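Local coordinates for N-glycosylase/DNA lyase (Methanocaldococcus jannaschii, PDB 3FHF), which belongs to the helix-hairpin-helix superfamily of DNA glycosylases and folds as a single, mainly helical chain, at residues K12-L17 and V193-S198; H156-L161 and L180-I185; I112-E117 and V145-V150; F50-A55 and K131-K136. One frame throughout, in Å; residues are numbered along the deposited sequence. Where two conformers were deposited one is given.

Contact 1. Residues K12-L17 and V193-S198; sequences KKIEEL and VNLKLS
Ile14, on the inner side of helix 5-18, sets its CG2 methyl against the turn that joins helix 176-192 to helix 197-209. That branch stands opposite the backbone N (the other branch, CG1, has chi1 -70°) and reaches two residues at once: Val193 CB lies 4.0 Å from Ile14 CG2, while Leu195 CD1 approaches Ile14 CG2 to 3.8 Å. The Ile14 and Val193 side chains meet at roughly a right angle, and Leu195 comes in on a slant. Ile11 on the same helix also leans on Val193, and Tyr203 touches Leu195 from helix 197-209.

One residue on, Glu15 leaves its backbone to the side and then folds at chi2 (-68°), which brings the carboxylate round to the joining turn. There Glu15 OE2 lies 3.7 Å from Val193 CA, without a direct hydrogen bond. A water sits 2.5 Å from Glu15 OE2 and could bridge to Asn194 OD1, but Asn194 was modelled in two conformers, so that second leg is doubtful. Asn194 itself has positive phi and is the C' residue of the Schellman motif ending helix 176-192. Lys18 ties the same place together, in a salt bridge to Glu15 OE1 and a hydrogen bond to Val193 O.

The N-terminal helix is thus fastened to this turn by apolar packing on its buried side and by the two polar bonds of Lys18 at the more open margin.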
# COMPACT_ATOMS: atom_id res chain seq x y z
N LYS A 12 6.97 15.81 16.80
CA LYS A 12 6.15 16.92 17.29
C LYS A 12 5.04 17.29 16.32
O LYS A 12 3.92 17.58 16.73
CB LYS A 12 7.03 18.14 17.55
CG LYS A 12 6.31 19.28 18.24
CD LYS A 12 7.25 20.44 18.52
CE LYS A 12 6.57 21.52 19.34
NZ LYS A 12 6.10 20.98 20.65
N LYS A 13 5.36 17.30 15.03
CA LYS A 13 4.38 17.62 13.99
C LYS A 13 3.27 16.57 13.94
O LYS A 13 2.09 16.90 13.85
CB LYS A 13 5.07 17.68 12.62
CG LYS A 13 4.13 17.99 11.46
CD LYS A 13 3.39 19.31 11.66
CE LYS A 13 2.61 19.70 10.41
NZ LYS A 13 2.00 21.06 10.51
N ILE A 14 3.65 15.30 13.99
CA ILE A 14 2.66 14.23 13.96
C ILE A 14 1.73 14.31 15.17
O ILE A 14 0.53 14.09 15.05
CB ILE A 14 3.36 12.85 13.90
CG1 ILE A 14 4.01 12.69 12.52
CG2 ILE A 14 2.34 11.73 14.13
CD1 ILE A 14 4.93 11.48 12.39
N GLU A 15 2.28 14.62 16.34
CA GLU A 15 1.45 14.75 17.54
C GLU A 15 0.50 15.92 17.35
O GLU A 15 -0.62 15.93 17.87
CB GLU A 15 2.33 14.99 18.78
CG GLU A 15 3.19 13.80 19.19
CD GLU A 15 2.38 12.62 19.71
OE1 GLU A 15 1.14 12.75 19.84
OE2 GLU A 15 2.98 11.56 19.99
N GLU A 16 0.95 16.92 16.61
CA GLU A 16 0.13 18.09 16.33
C GLU A 16 -1.04 17.68 15.43
O GLU A 16 -2.19 18.09 15.64
CB GLU A 16 0.97 19.16 15.63
CG GLU A 16 0.85 20.53 16.25
CD GLU A 16 2.07 21.39 16.01
OE1 GLU A 16 2.35 21.73 14.83
OE2 GLU A 16 2.77 21.73 16.99
N LEU A 17 -0.75 16.85 14.43
CA LEU A 17 -1.80 16.39 13.52
C LEU A 17 -2.81 15.52 14.25
O LEU A 17 -4.02 15.59 13.99
CB LEU A 17 -1.18 15.62 12.36
CG LEU A 17 -0.32 16.43 11.37
CD1 LEU A 17 0.25 15.49 10.32
CD2 LEU A 17 -1.17 17.51 10.72
N VAL A 193 5.07 7.51 18.31
CA VAL A 193 3.93 8.41 18.22
C VAL A 193 2.61 7.68 18.46
O VAL A 193 1.53 8.23 18.24
CB VAL A 193 3.86 9.15 16.85
CG1 VAL A 193 5.03 10.10 16.73
CG2 VAL A 193 3.88 8.15 15.70
N ASN A 194 2.72 6.43 18.91
CA ASN A 194 1.56 5.59 19.19
C ASN A 194 0.61 5.41 18.00
O ASN A 194 -0.60 5.52 18.14
CB ASN A 194 0.79 6.14 20.39
CG ASN A 194 1.51 5.87 21.70
OD1 ASN A 194 2.56 6.44 21.98
ND2 ASN A 194 0.93 4.99 22.51
N LEU A 195 1.19 5.13 16.84
CA LEU A 195 0.40 4.90 15.63
C LEU A 195 0.81 3.56 15.04
O LEU A 195 1.97 3.17 15.14
CB LEU A 195 0.65 6.00 14.59
CG LEU A 195 0.19 7.43 14.86
CD1 LEU A 195 0.62 8.32 13.70
CD2 LEU A 195 -1.33 7.46 15.00
N LYS A 196 -0.14 2.86 14.43
CA LYS A 196 0.14 1.58 13.80
C LYS A 196 0.76 1.94 12.45
O LYS A 196 0.63 3.08 12.00
CB LYS A 196 -1.15 0.80 13.56
CG LYS A 196 -1.98 0.56 14.80
CD LYS A 196 -3.31 -0.09 14.44
CE LYS A 196 -4.24 -0.15 15.65
NZ LYS A 196 -3.59 -0.85 16.79
N LEU A 197 1.42 0.99 11.80
CA LEU A 197 2.03 1.29 10.50
C LEU A 197 0.99 1.69 9.46
O LEU A 197 1.26 2.54 8.61
CB LEU A 197 2.83 0.08 9.99
CG LEU A 197 4.18 -0.09 10.69
CD1 LEU A 197 4.83 -1.40 10.26
CD2 LEU A 197 5.09 1.10 10.34
N SER A 198 -0.20 1.11 9.52
CA SER A 198 -1.26 1.45 8.57
C SER A 198 -1.58 2.95 8.67
O SER A 198 -1.71 3.64 7.66
CB SER A 198 -2.53 0.64 8.87
OG SER A 198 -2.92 0.83 10.21
O HOH W 1 2.25 9.58 21.35

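Contact 2. Residues H156-L161 and L180-I185; sequences HILREL and LEIENI
Leu158 and Leu161, one helical turn apart on helix 155-163, pack on Ile182 of helix 176-192 in a plain helix-helix contact within the all-helical body of this helix-hairpin-helix glycosylase. Ile182 points toward its partners and divides its two branches between them. The longer branch ends at CD1, 3.8 Å from Leu158 CD2, and the two side chains cross at about a right angle. The shorter one, Ile182 CG2, lies opposite the backbone N because chi1 is -68°, and it comes within 3.7 Å of Leu161 CD1; here the side chains meet at a slant. The first bond of the Leu161 side chain is directed toward helix 176-192, whereas that of Leu158 runs to one side and only the end of the chain comes nearer the isoleucine.

All three residues are buried. Ile153, in the loop before helix 155-163, touches both Leu158 and Ile182 and so fills in beside the pair. Pro171 packs on Leu158, and Tyr166 packs on Leu161.

Polar groups lie away from the hydrocarbon interface. Glu160 forms a salt bridge with Arg208 of helix 197-209. The buried carboxylate of Glu183 is gripped through OE1 by a salt bridge to Arg123 and a hydrogen bond from Ala151 N. Within helix 176-192, Asn184 reaches back to the preceding turn: its ND2 makes a weak bond to Leu180 O, 3.1 Å away with an N-H...O angle of 134°, beside the backbone bond that Asn184 N gives to the same oxygen.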
# COMPACT_ATOMS: atom_id res chain seq x y z
N HIS A 156 9.33 7.40 -2.21
CA HIS A 156 9.34 8.70 -1.55
C HIS A 156 9.78 8.59 -0.10
O HIS A 156 10.58 9.40 0.37
CB HIS A 156 7.95 9.35 -1.66
CG HIS A 156 7.47 9.48 -3.07
ND1 HIS A 156 8.11 10.25 -4.01
CD2 HIS A 156 6.47 8.84 -3.73
CE1 HIS A 156 7.53 10.08 -5.19
NE2 HIS A 156 6.53 9.23 -5.04
N ILE A 157 9.28 7.58 0.61
CA ILE A 157 9.69 7.43 2.00
C ILE A 157 11.17 7.03 2.02
O ILE A 157 11.90 7.43 2.92
CB ILE A 157 8.85 6.36 2.74
CG1 ILE A 157 9.23 6.34 4.22
CG2 ILE A 157 9.07 5.00 2.14
CD1 ILE A 157 9.05 7.66 4.93
N LEU A 158 11.61 6.26 1.03
CA LEU A 158 13.01 5.85 0.98
C LEU A 158 13.91 7.07 0.84
O LEU A 158 14.96 7.15 1.47
CB LEU A 158 13.27 4.86 -0.17
CG LEU A 158 12.69 3.46 0.04
CD1 LEU A 158 12.95 2.60 -1.19
CD2 LEU A 158 13.31 2.83 1.28
N ARG A 159 13.49 8.03 0.03
CA ARG A 159 14.29 9.23 -0.14
C ARG A 159 14.30 10.05 1.16
O ARG A 159 15.34 10.59 1.54
CB ARG A 159 13.75 10.11 -1.27
CG ARG A 159 14.44 11.46 -1.36
CD ARG A 159 14.11 12.18 -2.65
NE ARG A 159 14.71 11.52 -3.81
CZ ARG A 159 16.01 11.54 -4.11
NH1 ARG A 159 16.87 12.19 -3.33
NH2 ARG A 159 16.45 10.91 -5.19
N GLU A 160 13.16 10.13 1.82
CA GLU A 160 13.08 10.90 3.06
C GLU A 160 13.94 10.24 4.13
O GLU A 160 14.66 10.93 4.86
CB GLU A 160 11.62 11.03 3.52
CG GLU A 160 10.72 11.59 2.41
CD GLU A 160 9.28 11.82 2.83
OE1 GLU A 160 8.75 11.04 3.64
OE2 GLU A 160 8.67 12.78 2.31
N LEU A 161 13.89 8.91 4.21
CA LEU A 161 14.68 8.17 5.19
C LEU A 161 16.18 8.36 4.93
O LEU A 161 16.96 8.57 5.86
CB LEU A 161 14.34 6.67 5.12
CG LEU A 161 12.99 6.24 5.73
CD1 LEU A 161 12.67 4.81 5.34
CD2 LEU A 161 13.04 6.38 7.24
N LEU A 180 12.08 -5.81 5.45
CA LEU A 180 11.73 -6.02 6.85
C LEU A 180 12.58 -5.16 7.76
O LEU A 180 12.13 -4.74 8.82
CB LEU A 180 11.91 -7.49 7.25
CG LEU A 180 10.84 -8.49 6.81
CD1 LEU A 180 10.71 -8.47 5.30
CD2 LEU A 180 11.20 -9.88 7.31
N GLU A 181 13.82 -4.91 7.34
CA GLU A 181 14.72 -4.09 8.13
C GLU A 181 14.23 -2.65 8.17
O GLU A 181 14.16 -2.04 9.24
CB GLU A 181 16.13 -4.15 7.54
CG GLU A 181 17.15 -3.29 8.27
CD GLU A 181 18.53 -3.38 7.64
OE1 GLU A 181 19.07 -4.50 7.53
OE2 GLU A 181 19.08 -2.32 7.24
N ILE A 182 13.89 -2.10 7.01
CA ILE A 182 13.41 -0.72 6.95
C ILE A 182 12.02 -0.60 7.56
O ILE A 182 11.67 0.43 8.13
CB ILE A 182 13.40 -0.22 5.49
CG1 ILE A 182 14.85 -0.08 5.00
CG2 ILE A 182 12.68 1.12 5.40
CD1 ILE A 182 14.99 0.40 3.59
N GLU A 183 11.22 -1.65 7.45
CA GLU A 183 9.87 -1.65 8.02
C GLU A 183 9.96 -1.50 9.55
O GLU A 183 9.15 -0.81 10.17
CB GLU A 183 9.16 -2.96 7.64
CG GLU A 183 7.86 -3.22 8.38
CD GLU A 183 7.07 -4.36 7.75
OE1 GLU A 183 6.16 -4.09 6.93
OE2 GLU A 183 7.36 -5.54 8.08
N ASN A 184 10.96 -2.13 10.16
CA ASN A 184 11.14 -2.05 11.61
C ASN A 184 11.50 -0.65 12.12
O ASN A 184 11.13 -0.29 13.23
CB ASN A 184 12.19 -3.07 12.07
CG ASN A 184 11.55 -4.35 12.57
OD1 ASN A 184 10.83 -4.34 13.56
ND2 ASN A 184 11.82 -5.46 11.87
N ILE A 185 12.22 0.12 11.31
CA ILE A 185 12.56 1.48 11.71
C ILE A 185 11.24 2.28 11.72
O ILE A 185 10.94 3.01 12.67
CB ILE A 185 13.55 2.13 10.71
CG1 ILE A 185 14.88 1.38 10.74
CG2 ILE A 185 13.77 3.60 11.07
CD1 ILE A 185 15.83 1.78 9.63

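Contact 3. Residues I112-E117 and V145-V150; sequences IVESFE and VGYDDV
Tyr147 reaches out from the loop after helix 135-144 and lays its phenol end against Val113 and Glu114 on helix 109-115. The apolar part belongs to Val113. Its CG1 methyl, opposite the backbone N (chi1 167°), approaches the ring obliquely, 3.8 Å from Tyr147 OH and 4.0 Å from Tyr147 CE2, and the two side chains pass each other running in opposite directions. Phe141 and Leu142 of helix 135-144, together with Trp44 of helix 41-54, also touch Val113, so this valine sits in a hydrophobic seam between three helices. Glu114 adds its aliphatic stem, with CG 4.1 Å from Tyr147 OH.

The polar link is indirect. Glu114 runs extended beyond CG, and its carboxylate stands nearly upright to the tyrosine ring, the planes 82° apart. One water spans the gap: it donates to Glu114 OE2 at 2.6 Å and is hydrogen-bonded to Tyr147 OH at 2.8 Å. The same Glu114 OE2 takes a salt bridge from Lys37.

Local bonds lie within or beside each segment. The side-chain hydroxyl of Ser115 donates through OG to Ile112 O at 2.6 Å, and Ser115 N bonds to that oxygen as well. On the other segment Gly146, with a phi of 111°, is the C' residue of the Schellman motif that closes helix 135-144; Tyr147 N then bonds back to Leu142 O as the chain leaves.

With a lysine and a water both on OE2, Glu114 is probably kept ionised, and the phenol hydroxyl shares the water with it while the ring lies beside the apolar residues round Val113.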
# COMPACT_ATOMS: atom_id res chain seq x y z
N ILE A 112 -8.03 -17.07 1.09
CA ILE A 112 -6.63 -17.48 1.12
C ILE A 112 -5.86 -16.66 2.15
O ILE A 112 -5.18 -17.21 3.01
CB ILE A 112 -5.95 -17.26 -0.26
CG1 ILE A 112 -6.56 -18.19 -1.31
CG2 ILE A 112 -4.45 -17.50 -0.13
CD1 ILE A 112 -6.15 -17.86 -2.74
N VAL A 113 -5.97 -15.33 2.05
CA VAL A 113 -5.27 -14.45 2.98
C VAL A 113 -5.64 -14.68 4.45
O VAL A 113 -4.77 -14.70 5.31
CB VAL A 113 -5.52 -12.95 2.61
CG1 VAL A 113 -5.06 -12.03 3.73
CG2 VAL A 113 -4.76 -12.61 1.33
N GLU A 114 -6.93 -14.86 4.73
CA GLU A 114 -7.35 -15.07 6.11
C GLU A 114 -6.99 -16.45 6.66
O GLU A 114 -7.02 -16.66 7.88
CB GLU A 114 -8.85 -14.83 6.25
CG GLU A 114 -9.29 -13.45 5.82
CD GLU A 114 -10.68 -13.09 6.32
OE1 GLU A 114 -11.62 -13.91 6.15
OE2 GLU A 114 -10.84 -11.98 6.87
N SER A 115 -6.62 -17.38 5.78
CA SER A 115 -6.27 -18.72 6.23
C SER A 115 -4.92 -18.73 6.94
O SER A 115 -4.67 -19.58 7.79
CB SER A 115 -6.22 -19.69 5.04
OG SER A 115 -5.06 -19.48 4.25
N PHE A 116 -4.05 -17.79 6.60
CA PHE A 116 -2.73 -17.72 7.21
C PHE A 116 -2.74 -17.29 8.67
O PHE A 116 -3.67 -16.62 9.13
CB PHE A 116 -1.82 -16.79 6.40
CG PHE A 116 -1.44 -17.35 5.06
CD1 PHE A 116 -0.53 -18.39 4.95
CD2 PHE A 116 -2.04 -16.87 3.90
CE1 PHE A 116 -0.23 -18.96 3.71
CE2 PHE A 116 -1.75 -17.42 2.66
CZ PHE A 116 -0.84 -18.48 2.57
N GLU A 117 -1.70 -17.68 9.39
CA GLU A 117 -1.53 -17.38 10.81
C GLU A 117 -1.58 -15.88 11.07
O GLU A 117 -2.11 -15.43 12.09
CB GLU A 117 -0.17 -17.91 11.28
CG GLU A 117 -0.17 -18.53 12.66
CD GLU A 117 -0.85 -19.88 12.69
OE1 GLU A 117 -2.04 -19.94 12.30
OE2 GLU A 117 -0.22 -20.87 13.10
N VAL A 145 -6.88 -3.63 2.99
CA VAL A 145 -7.97 -4.52 3.34
C VAL A 145 -8.05 -4.73 4.85
O VAL A 145 -8.68 -5.67 5.32
CB VAL A 145 -7.88 -5.90 2.61
CG1 VAL A 145 -7.96 -5.67 1.10
CG2 VAL A 145 -6.62 -6.64 3.00
N GLY A 146 -7.40 -3.85 5.61
CA GLY A 146 -7.50 -3.93 7.05
C GLY A 146 -6.38 -4.34 7.98
O GLY A 146 -6.60 -4.38 9.19
N TYR A 147 -5.19 -4.64 7.47
CA TYR A 147 -4.11 -5.03 8.37
C TYR A 147 -3.30 -3.81 8.79
O TYR A 147 -3.06 -2.91 8.00
CB TYR A 147 -3.26 -6.13 7.71
CG TYR A 147 -4.07 -7.40 7.51
CD1 TYR A 147 -4.28 -8.29 8.57
CD2 TYR A 147 -4.68 -7.67 6.29
CE1 TYR A 147 -5.09 -9.43 8.42
CE2 TYR A 147 -5.50 -8.80 6.13
CZ TYR A 147 -5.70 -9.67 7.20
OH TYR A 147 -6.51 -10.76 7.02
N ASP A 148 -2.89 -3.79 10.05
CA ASP A 148 -2.19 -2.62 10.58
C ASP A 148 -0.70 -2.64 10.82
O ASP A 148 -0.13 -1.60 11.12
CB ASP A 148 -2.84 -2.20 11.90
CG ASP A 148 -4.31 -1.88 11.75
OD1 ASP A 148 -4.67 -1.04 10.89
OD2 ASP A 148 -5.11 -2.46 12.51
N ASP A 149 -0.06 -3.80 10.69
CA ASP A 149 1.36 -3.87 10.99
C ASP A 149 2.33 -4.11 9.83
O ASP A 149 3.36 -4.76 10.02
CB ASP A 149 1.58 -4.91 12.10
CG ASP A 149 2.93 -4.76 12.80
OD1 ASP A 149 3.41 -3.62 12.97
OD2 ASP A 149 3.52 -5.80 13.19
N VAL A 150 2.01 -3.59 8.65
CA VAL A 150 2.90 -3.71 7.50
C VAL A 150 3.13 -2.33 6.89
O VAL A 150 2.19 -1.56 6.66
CB VAL A 150 2.36 -4.65 6.40
CG1 VAL A 150 2.35 -6.08 6.91
CG2 VAL A 150 0.96 -4.22 5.98
O HOH W 2 -9.22 -10.04 7.52

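Contact 4. Residues F50-A55 and K131-K136; sequences FCILTA and KGIGYK
Ile52 and Ile133 make the apolar touch here, with Ile52 CG1 3.6 Å from Ile133 CD1 and the side chains crossing at about a right angle. The other direct touch is Thr54 CG2 with Lys136 NZ, also 3.6 Å apart.

Two waters add to this first shell. One donates to both Ile52 O (2.8 Å) and Gly132 O (2.9 Å), stitching backbone to backbone. The other accepts from Lys136 NZ at 2.9 Å and donates to Cys51 O.

Further out, Lys136 is placed by a bend at chi2 (-77°), after which its chain runs straight to Thr54. Thr54 OG1 donates to Phe50 O at 3.1 Å, coming from above the carbonyl plane; this is consistent with the rotation that leaves the methyl near the lysine. Residues 131-134, Lys-Gly-Ile-Gly, form the hairpin of the helix-hairpin-helix motif between helices 119-129 and 135-144. Gly134 is the N-cap of the second of these, and its N is bonded to Glu137.

Ile133 of the hairpin thus packs on Ile52, while Gly132 O and Lys136 NZ, the latter on the following helix, reach carbonyls of helix 41-54 through water; the lysine ammonium also lies against the threonine methyl.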
# COMPACT_ATOMS: atom_id res chain seq x y z
N PHE A 50 -6.05 -3.02 -7.76
CA PHE A 50 -5.75 -1.60 -7.56
C PHE A 50 -4.26 -1.48 -7.25
O PHE A 50 -3.57 -0.61 -7.77
CB PHE A 50 -6.55 -1.05 -6.37
CG PHE A 50 -6.03 0.28 -5.87
CD1 PHE A 50 -6.28 1.45 -6.57
CD2 PHE A 50 -5.27 0.35 -4.71
CE1 PHE A 50 -5.77 2.68 -6.13
CE2 PHE A 50 -4.75 1.56 -4.25
CZ PHE A 50 -5.00 2.73 -4.96
N CYS A 51 -3.78 -2.37 -6.39
CA CYS A 51 -2.38 -2.35 -5.99
C CYS A 51 -1.45 -2.79 -7.12
O CYS A 51 -0.34 -2.29 -7.24
CB CYS A 51 -2.17 -3.22 -4.75
SG CYS A 51 -2.99 -2.54 -3.27
N ILE A 52 -1.91 -3.71 -7.96
CA ILE A 52 -1.10 -4.14 -9.09
C ILE A 52 -0.92 -2.96 -10.05
O ILE A 52 0.11 -2.81 -10.70
CB ILE A 52 -1.76 -5.30 -9.86
CG1 ILE A 52 -1.64 -6.59 -9.07
CG2 ILE A 52 -1.11 -5.45 -11.24
CD1 ILE A 52 -2.27 -7.80 -9.75
N LEU A 53 -1.94 -2.10 -10.12
CA LEU A 53 -1.91 -0.95 -11.02
C LEU A 53 -1.18 0.29 -10.48
O LEU A 53 -0.77 1.15 -11.27
CB LEU A 53 -3.34 -0.54 -11.38
CG LEU A 53 -4.22 -1.55 -12.12
CD1 LEU A 53 -5.63 -0.99 -12.23
CD2 LEU A 53 -3.63 -1.82 -13.51
N THR A 54 -1.02 0.37 -9.16
CA THR A 54 -0.37 1.52 -8.51
C THR A 54 1.01 1.93 -9.05
O THR A 54 1.25 3.12 -9.27
CB THR A 54 -0.24 1.28 -6.98
OG1 THR A 54 -1.54 1.26 -6.39
CG2 THR A 54 0.60 2.38 -6.33
N ALA A 55 1.90 0.97 -9.24
CA ALA A 55 3.24 1.26 -9.73
C ALA A 55 3.24 2.10 -11.01
O ALA A 55 2.58 1.75 -11.99
CB ALA A 55 4.00 -0.04 -9.97
N LYS A 131 2.67 -12.72 -9.63
CA LYS A 131 3.53 -11.88 -10.45
C LYS A 131 2.97 -10.47 -10.48
O LYS A 131 1.76 -10.27 -10.62
CB LYS A 131 3.61 -12.44 -11.88
CG LYS A 131 4.54 -13.64 -12.04
CD LYS A 131 3.90 -14.73 -12.90
CE LYS A 131 2.86 -15.50 -12.09
NZ LYS A 131 2.08 -16.49 -12.88
N GLY A 132 3.85 -9.48 -10.36
CA GLY A 132 3.40 -8.10 -10.36
C GLY A 132 3.21 -7.60 -8.94
O GLY A 132 2.88 -6.43 -8.72
N ILE A 133 3.43 -8.49 -7.97
CA ILE A 133 3.30 -8.13 -6.56
C ILE A 133 4.60 -8.33 -5.80
O ILE A 133 5.01 -9.46 -5.56
CB ILE A 133 2.23 -9.00 -5.84
CG1 ILE A 133 0.85 -8.80 -6.46
CG2 ILE A 133 2.21 -8.66 -4.34
CD1 ILE A 133 0.22 -7.47 -6.16
N GLY A 134 5.24 -7.23 -5.41
CA GLY A 134 6.46 -7.30 -4.63
C GLY A 134 6.12 -7.00 -3.18
O GLY A 134 4.93 -6.90 -2.84
N TYR A 135 7.12 -6.85 -2.31
CA TYR A 135 6.82 -6.57 -0.91
C TYR A 135 6.06 -5.26 -0.70
O TYR A 135 5.20 -5.18 0.18
CB TYR A 135 8.10 -6.57 -0.05
CG TYR A 135 8.41 -7.95 0.50
CD1 TYR A 135 9.10 -8.89 -0.27
CD2 TYR A 135 7.91 -8.36 1.74
CE1 TYR A 135 9.28 -10.20 0.17
CE2 TYR A 135 8.08 -9.67 2.19
CZ TYR A 135 8.77 -10.58 1.40
OH TYR A 135 8.91 -11.88 1.83
N LYS A 136 6.36 -4.26 -1.51
CA LYS A 136 5.66 -2.98 -1.38
C LYS A 136 4.19 -3.13 -1.76
O LYS A 136 3.31 -2.65 -1.04
CB LYS A 136 6.31 -1.91 -2.25
CG LYS A 136 5.69 -0.51 -2.13
CD LYS A 136 4.37 -0.38 -2.89
CE LYS A 136 3.90 1.06 -2.94
NZ LYS A 136 2.57 1.18 -3.59
O HOH W 3 1.04 -1.03 -4.63
O HOH W 4 2.54 -4.27 -10.65

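From the N terminus, helix 5-18 opens contact 1, which closes only at 193-198 and so encloses the other three. Inside it, contact 4 opens on helix 41-54 and contact 3 on helix 109-115; contact 4 then closes at the hairpin 131-136 before contact 3 closes at 145-150, so these two cross, bracketing helix 135-144. Contact 2 follows in series and joins helices 155-163 and 176-192. The contacts also touch in space: Ser198 of contact 1 is probably hydrogen-bonded to Asp148 of contact 3, Glu183 of contact 2 packs on both Leu197 and Val150, and Leu180 touches Tyr135 of contact 4.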